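Local coordinates for protein 7,8-dihydro-6-hydroxymethylpterin pyrophosphokinase-dihydropteroate synthase (Plasmodium falciparum, PDB 6JWV) that probably catalyses two successive steps of folate biosynthesis, pyrophosphorylation of 6-hydroxymethyl-7,8-dihydropterin with ATP and condensation of the resulting diphosphate with 4-aminobenzoate to 7,8-dihydropteroate, at residues His530-Pro535 / Gly579-His584; Gly605-Arg610 / Val687-Glu692. The protein carries 1 engineered substitution. All coordinates share one frame; numbering follows the deposited sequence.

Contact 1 (His530-Pro535 / Gly579-His584). With XTZ (4-{[(2-amino-4-oxo-3,4,7,8-tetrahydropteridin-6-yl)methyl]amino}-N-(1,3-thiazol-2-yl)benzenesulfonamide), chain C; ACT (acetate ion), chain I.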
# COMPACT_ATOMS: atom_id res chain seq x y z
N HIS A 530 -2.44 24.30 7.64
CA HIS A 530 -1.97 25.26 6.63
C HIS A 530 -3.13 25.80 5.78
O HIS A 530 -3.89 25.02 5.18
CB HIS A 530 -0.89 24.68 5.72
CG HIS A 530 -0.47 25.61 4.63
ND1 HIS A 530 -1.13 25.68 3.42
CD2 HIS A 530 0.50 26.56 4.59
CE1 HIS A 530 -0.58 26.63 2.68
NE2 HIS A 530 0.42 27.17 3.36
N LYS A 531 -3.26 27.12 5.74
CA LYS A 531 -4.08 27.84 4.75
C LYS A 531 -3.43 29.15 4.37
O LYS A 531 -2.52 29.60 5.06
CB LYS A 531 -5.51 28.09 5.27
CG LYS A 531 -5.64 29.15 6.35
CD LYS A 531 -7.09 29.25 6.81
CE LYS A 531 -7.26 30.13 8.04
NZ LYS A 531 -6.80 31.54 7.84
N ARG A 532 -3.89 29.76 3.28
CA ARG A 532 -3.59 31.16 2.96
C ARG A 532 -4.87 31.95 2.89
O ARG A 532 -5.89 31.46 2.39
CB ARG A 532 -2.85 31.27 1.65
CG ARG A 532 -1.40 30.85 1.69
CD ARG A 532 -0.91 30.80 0.26
NE ARG A 532 0.53 30.60 0.11
CZ ARG A 532 1.11 30.39 -1.07
NH1 ARG A 532 0.37 30.33 -2.17
NH2 ARG A 532 2.41 30.21 -1.16
N GLY A 533 -4.82 33.19 3.40
CA GLY A 533 -5.93 34.14 3.31
C GLY A 533 -7.18 33.76 4.08
O GLY A 533 -7.11 33.20 5.18
N ASN A 534 -8.32 34.08 3.48
CA ASN A 534 -9.65 33.89 4.06
C ASN A 534 -10.53 33.25 2.97
O ASN A 534 -10.12 33.26 1.81
CB ASN A 534 -10.21 35.26 4.48
CG ASN A 534 -10.30 36.26 3.32
OD1 ASN A 534 -11.21 36.17 2.49
ND2 ASN A 534 -9.36 37.20 3.27
N PRO A 535 -11.72 32.72 3.33
CA PRO A 535 -12.54 31.98 2.34
C PRO A 535 -12.83 32.68 1.00
O PRO A 535 -13.24 32.02 0.05
CB PRO A 535 -13.85 31.72 3.09
CG PRO A 535 -13.46 31.68 4.52
CD PRO A 535 -12.37 32.72 4.65
N GLY A 579 -7.72 21.70 0.06
CA GLY A 579 -8.69 22.69 -0.42
C GLY A 579 -8.55 24.13 0.09
O GLY A 579 -9.28 25.02 -0.36
N PHE A 580 -7.65 24.37 1.04
CA PHE A 580 -7.44 25.73 1.57
C PHE A 580 -6.25 26.43 0.89
O PHE A 580 -5.09 26.24 1.30
CB PHE A 580 -7.17 25.67 3.06
CG PHE A 580 -8.38 25.44 3.91
CD1 PHE A 580 -8.75 24.15 4.29
CD2 PHE A 580 -9.11 26.53 4.39
CE1 PHE A 580 -9.84 23.94 5.12
CE2 PHE A 580 -10.19 26.33 5.22
CZ PHE A 580 -10.56 25.04 5.58
N ALA A 581 -6.54 27.25 -0.12
CA ALA A 581 -5.51 27.90 -0.97
C ALA A 581 -4.66 26.87 -1.76
O ALA A 581 -3.41 26.96 -1.85
CB ALA A 581 -4.64 28.88 -0.18
N LYS A 582 -5.38 25.90 -2.32
CA LYS A 582 -4.80 24.90 -3.20
C LYS A 582 -5.78 24.64 -4.31
O LYS A 582 -6.96 24.39 -4.06
CB LYS A 582 -4.55 23.59 -2.45
CG LYS A 582 -3.40 23.57 -1.46
CD LYS A 582 -3.91 23.52 -0.03
CE LYS A 582 -2.79 23.79 0.95
NZ LYS A 582 -3.32 24.12 2.29
N LYS A 583 -5.30 24.70 -5.55
CA LYS A 583 -6.07 24.16 -6.68
C LYS A 583 -6.23 22.63 -6.49
O LYS A 583 -5.39 21.98 -5.83
CB LYS A 583 -5.31 24.44 -7.98
CG LYS A 583 -5.33 25.89 -8.46
CD LYS A 583 -4.04 26.25 -9.19
CE LYS A 583 -3.63 25.28 -10.30
NZ LYS A 583 -2.19 24.88 -10.19
N HIS A 584 -7.29 22.06 -7.04
CA HIS A 584 -7.54 20.60 -6.96
C HIS A 584 -6.32 19.68 -7.19
O HIS A 584 -6.11 18.75 -6.41
CB HIS A 584 -8.66 20.21 -7.89
CG HIS A 584 -9.94 20.95 -7.63
ND1 HIS A 584 -10.16 21.65 -6.46
CD2 HIS A 584 -11.06 21.08 -8.37
CE1 HIS A 584 -11.37 22.18 -6.50
NE2 HIS A 584 -11.94 21.85 -7.64
O3 XTZ C . -9.29 20.22 6.25
C16 XTZ C . -9.59 20.68 7.37
N2 XTZ C . -8.76 20.51 8.42
C3 XTZ C . -10.85 21.43 7.59
N4 XTZ C . -11.76 21.68 6.61
C4 XTZ C . -12.90 22.38 6.89
C15 XTZ C . -13.22 22.90 8.27
N8 XTZ C . -12.20 22.60 9.26
C2 XTZ C . -11.09 21.92 8.98
N3 XTZ C . -10.16 21.66 9.95
C1 XTZ C . -9.03 20.98 9.65
N1 XTZ C . -8.12 20.74 10.61
C5 XTZ C . -13.93 22.66 5.82
N5 XTZ C . -13.47 23.70 4.90
C6 XTZ C . -13.51 23.56 3.53
C14 XTZ C . -14.64 22.97 2.95
C13 XTZ C . -14.69 22.81 1.58
C9 XTZ C . -13.64 23.22 0.75
C8 XTZ C . -12.50 23.82 1.32
C7 XTZ C . -12.44 23.99 2.71
S1 XTZ C . -13.80 23.00 -0.84
O1 XTZ C . -13.82 21.63 -1.23
O2 XTZ C . -12.67 23.58 -1.51
N6 XTZ C . -15.20 23.66 -1.32
C10 XTZ C . -16.46 23.12 -1.21
S2 XTZ C . -17.82 23.64 -2.15
C12 XTZ C . -18.90 22.51 -1.39
C11 XTZ C . -18.15 21.79 -0.45
N7 XTZ C . -16.82 22.12 -0.35
C ACT I . 3.04 29.10 2.17
O ACT I . 1.86 29.49 2.31
OXT ACT I . 3.74 29.42 1.20
CH3 ACT I . 3.69 28.23 3.19
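H530 and K582 make the polar link between 530-535 and 579-584. K582 NZ donates to H530 ND1 at 2.9 Å, and the ammonium nitrogen lies in the imidazole plane, at the ND1 edge. The K582 chain bends at its second torsion (chi2 109°), and the ammonium also reaches F580 O of its own segment, at 2.9 Å. The backbone oxygens of I576 and G577 accept from it too. Several acceptors thus grip the buried ammonium.

With ND1 taken as acceptor, H530 NE2 donates to acetate O at 2.9 Å in a nearly straight bond (169°). R532 closes round the same anion edge-on. Its NE meets acetate O at 2.8 Å and its NH2 meets OXT at 2.8 Å. The acetate probably comes from the crystallisation liquor. R532 NH1 bonds to the backbone oxygens of L541 and N543, and Y544 lies against R532 in a cation-pi contact.

R532 CB packs on A581 CB at 3.5 Å, and K531 CB on F580 CB at 3.7 Å. K531 then leads away, and its NZ binds G533 O. XTZ C7 lies over one face of the F580 ring, offset toward its rim, and pterin N4 lies at the ring edge. The F580 and aminobenzene rings are steeply inclined, not stacked.

Y554 meets the H530 ring edge-to-face, and I551 touches both H530 and K582. Both loops follow parallel strands, 525-529 and 572-575. This is the usual place for active-site loops of a TIM barrel, and here F580 lines the pocket of the pterin-sulfonamide adduct.

Contact 2 (Gly605-Arg610 / Val687-Glu692). With XTZ (4-{[(2-amino-4-oxo-3,4,7,8-tetrahydropteridin-6-yl)methyl]amino}-N-(1,3-thiazol-2-yl)benzenesulfonamide), chain C.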
# COMPACT_ATOMS: atom_id res chain seq x y z
N GLY A 605 -8.36 16.51 6.51
CA GLY A 605 -9.78 16.60 6.23
C GLY A 605 -10.01 16.69 4.74
O GLY A 605 -9.76 17.73 4.14
N TYR A 606 -10.47 15.60 4.14
CA TYR A 606 -10.74 15.55 2.70
C TYR A 606 -12.23 15.57 2.43
O TYR A 606 -12.66 15.80 1.29
CB TYR A 606 -10.14 14.27 2.08
CG TYR A 606 -10.56 12.99 2.79
CD1 TYR A 606 -11.83 12.42 2.58
CD2 TYR A 606 -9.69 12.35 3.68
CE1 TYR A 606 -12.22 11.27 3.25
CE2 TYR A 606 -10.06 11.18 4.34
CZ TYR A 606 -11.32 10.64 4.12
OH TYR A 606 -11.68 9.49 4.79
N SER A 607 -13.02 15.33 3.49
CA SER A 607 -14.43 14.98 3.38
C SER A 607 -15.27 16.02 2.64
O SER A 607 -15.41 17.18 3.07
CB SER A 607 -15.00 14.72 4.77
OG SER A 607 -16.33 14.24 4.71
N ARG A 608 -15.82 15.57 1.51
CA ARG A 608 -16.85 16.28 0.73
C ARG A 608 -16.31 17.48 -0.04
O ARG A 608 -17.08 18.31 -0.55
CB ARG A 608 -18.05 16.69 1.61
CG ARG A 608 -18.83 15.52 2.18
CD ARG A 608 -20.18 16.01 2.59
NE ARG A 608 -20.97 15.00 3.29
CZ ARG A 608 -22.11 15.28 3.94
NH1 ARG A 608 -22.57 16.53 3.96
NH2 ARG A 608 -22.78 14.32 4.56
N LYS A 609 -14.99 17.54 -0.16
CA LYS A 609 -14.36 18.68 -0.82
C LYS A 609 -14.36 18.56 -2.34
O LYS A 609 -14.40 17.46 -2.89
CB LYS A 609 -12.96 18.94 -0.24
CG LYS A 609 -13.02 19.39 1.21
CD LYS A 609 -11.65 19.65 1.78
CE LYS A 609 -11.78 20.25 3.15
NZ LYS A 609 -10.49 20.16 3.87
N ARG A 610 -14.34 19.72 -3.00
CA ARG A 610 -14.42 19.81 -4.46
C ARG A 610 -13.34 19.02 -5.18
O ARG A 610 -13.59 18.46 -6.24
CB ARG A 610 -14.36 21.26 -4.92
CG ARG A 610 -15.51 22.17 -4.51
CD ARG A 610 -15.17 23.63 -4.80
NE ARG A 610 -13.97 24.11 -4.09
CZ ARG A 610 -13.13 25.06 -4.51
NH1 ARG A 610 -12.08 25.39 -3.76
NH2 ARG A 610 -13.31 25.69 -5.68
N VAL A 687 -13.99 13.48 9.01
CA VAL A 687 -15.03 13.09 8.05
C VAL A 687 -16.46 13.44 8.48
O VAL A 687 -16.78 13.49 9.69
CB VAL A 687 -14.97 11.57 7.66
CG1 VAL A 687 -13.69 11.21 6.93
CG2 VAL A 687 -15.13 10.66 8.87
N HIS A 688 -17.31 13.66 7.48
CA HIS A 688 -18.76 13.78 7.65
C HIS A 688 -19.42 12.43 7.89
O HIS A 688 -20.30 12.33 8.75
CB HIS A 688 -19.40 14.44 6.44
CG HIS A 688 -19.04 15.88 6.28
ND1 HIS A 688 -18.03 16.31 5.44
CD2 HIS A 688 -19.53 16.99 6.88
CE1 HIS A 688 -17.92 17.62 5.53
NE2 HIS A 688 -18.82 18.06 6.39
N ASP A 689 -18.99 11.41 7.14
CA ASP A 689 -19.66 10.11 7.09
C ASP A 689 -18.99 9.06 7.95
O ASP A 689 -18.28 8.19 7.44
CB ASP A 689 -19.77 9.66 5.63
CG ASP A 689 -20.28 10.77 4.71
OD1 ASP A 689 -21.43 11.20 4.88
OD2 ASP A 689 -19.53 11.24 3.83
N VAL A 690 -19.23 9.15 9.26
CA VAL A 690 -18.56 8.31 10.27
C VAL A 690 -18.74 6.80 10.06
O VAL A 690 -17.76 6.06 10.08
CB VAL A 690 -18.94 8.72 11.72
CG1 VAL A 690 -18.24 7.84 12.75
CG2 VAL A 690 -18.58 10.17 11.99
N LEU A 691 -19.98 6.36 9.83
CA LEU A 691 -20.32 4.94 9.67
C LEU A 691 -19.71 4.31 8.42
O LEU A 691 -19.21 3.17 8.48
CB LEU A 691 -21.84 4.73 9.68
CG LEU A 691 -22.33 3.27 9.58
CD1 LEU A 691 -23.32 2.94 10.68
CD2 LEU A 691 -22.85 2.92 8.19
N GLU A 692 -19.80 5.03 7.30
CA GLU A 692 -19.23 4.59 6.02
C GLU A 692 -17.72 4.45 6.14
O GLU A 692 -17.13 3.47 5.68
CB GLU A 692 -19.57 5.58 4.91
CG GLU A 692 -21.04 5.65 4.50
CD GLU A 692 -21.96 6.41 5.46
OE1 GLU A 692 -21.51 6.88 6.54
OE2 GLU A 692 -23.16 6.55 5.12
O3 XTZ C . -9.29 20.22 6.25
C16 XTZ C . -9.59 20.68 7.37
N2 XTZ C . -8.76 20.51 8.42
C3 XTZ C . -10.85 21.43 7.59
N4 XTZ C . -11.76 21.68 6.61
C4 XTZ C . -12.90 22.38 6.89
C15 XTZ C . -13.22 22.90 8.27
N8 XTZ C . -12.20 22.60 9.26
C2 XTZ C . -11.09 21.92 8.98
N3 XTZ C . -10.16 21.66 9.95
C1 XTZ C . -9.03 20.98 9.65
N1 XTZ C . -8.12 20.74 10.61
C5 XTZ C . -13.93 22.66 5.82
N5 XTZ C . -13.47 23.70 4.90
C6 XTZ C . -13.51 23.56 3.53
C14 XTZ C . -14.64 22.97 2.95
C13 XTZ C . -14.69 22.81 1.58
C9 XTZ C . -13.64 23.22 0.75
C8 XTZ C . -12.50 23.82 1.32
C7 XTZ C . -12.44 23.99 2.71
S1 XTZ C . -13.80 23.00 -0.84
O1 XTZ C . -13.82 21.63 -1.23
O2 XTZ C . -12.67 23.58 -1.51
N6 XTZ C . -15.20 23.66 -1.32
C10 XTZ C . -16.46 23.12 -1.21
S2 XTZ C . -17.82 23.64 -2.15
C12 XTZ C . -18.90 22.51 -1.39
C11 XTZ C . -18.15 21.79 -0.45
N7 XTZ C . -16.82 22.12 -0.35
O HOH W 1 -16.95 11.61 4.76
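S607 points its OG at the edge of the H688 ring, 2.8 Å from ND1. Either atom could donate in this hydrogen bond. With chi1 at -174°, OG stands anti to the S607 backbone N, which turns it toward H688. The same OG accepts from H688 N at 3.0 Å, in a nearly straight bond (170°). One hydroxyl thus holds both backbone and ring of H688. A water joins S607 OG to the N and OD2 of D689.

R608 comes over a face of H688. Its guanidinium is stacked on the imidazole, with planes 19° and centres 4.4 Å apart. Its CD makes a CH-pi contact, 4.0 Å from the ring centroid. The extended chain carries NH2 to D689 OD1 at the guanidinium edge, a long salt bridge (3.4 Å) with a weak hydrogen bond. Y606 lies alongside V687, its CZ 3.7 Å from V687 CG1.

A type II turn, Y606 to K609, leads into K609 and R610, which bond the pterin and sulfonyl oxygens of XTZ from this active-site loop after strand 603-604. The turn faces the end of strand 684-687. Y606, R608 and D689 also touch helix 662-680, and H688 packs on strand 390-396.

How the contacts relate
The two contacts are centred about 18 Å apart, and both segments of contact 1 precede those of contact 2 along the chain. Both belong to the parallel barrel of the synthase part. Contact 1 joins the loops after the neighbouring strands 525-529 and 572-575. Contact 2 joins the loop after strand 603-604 to the end of strand 684-687 and the start of helix 690-704. The bound adduct touches both. Contact 2 supplies K609 NZ to its pterin oxygen and R610 to its sulfonyl oxygens, while contact 1 supplies F580. The contacts also touch, H584 against R610 and F580 against K609. Thus 579-584 and 605-610 line one pocket, with 530-535 and 687-692 behind. D482, N502 and D575 also bind the adduct.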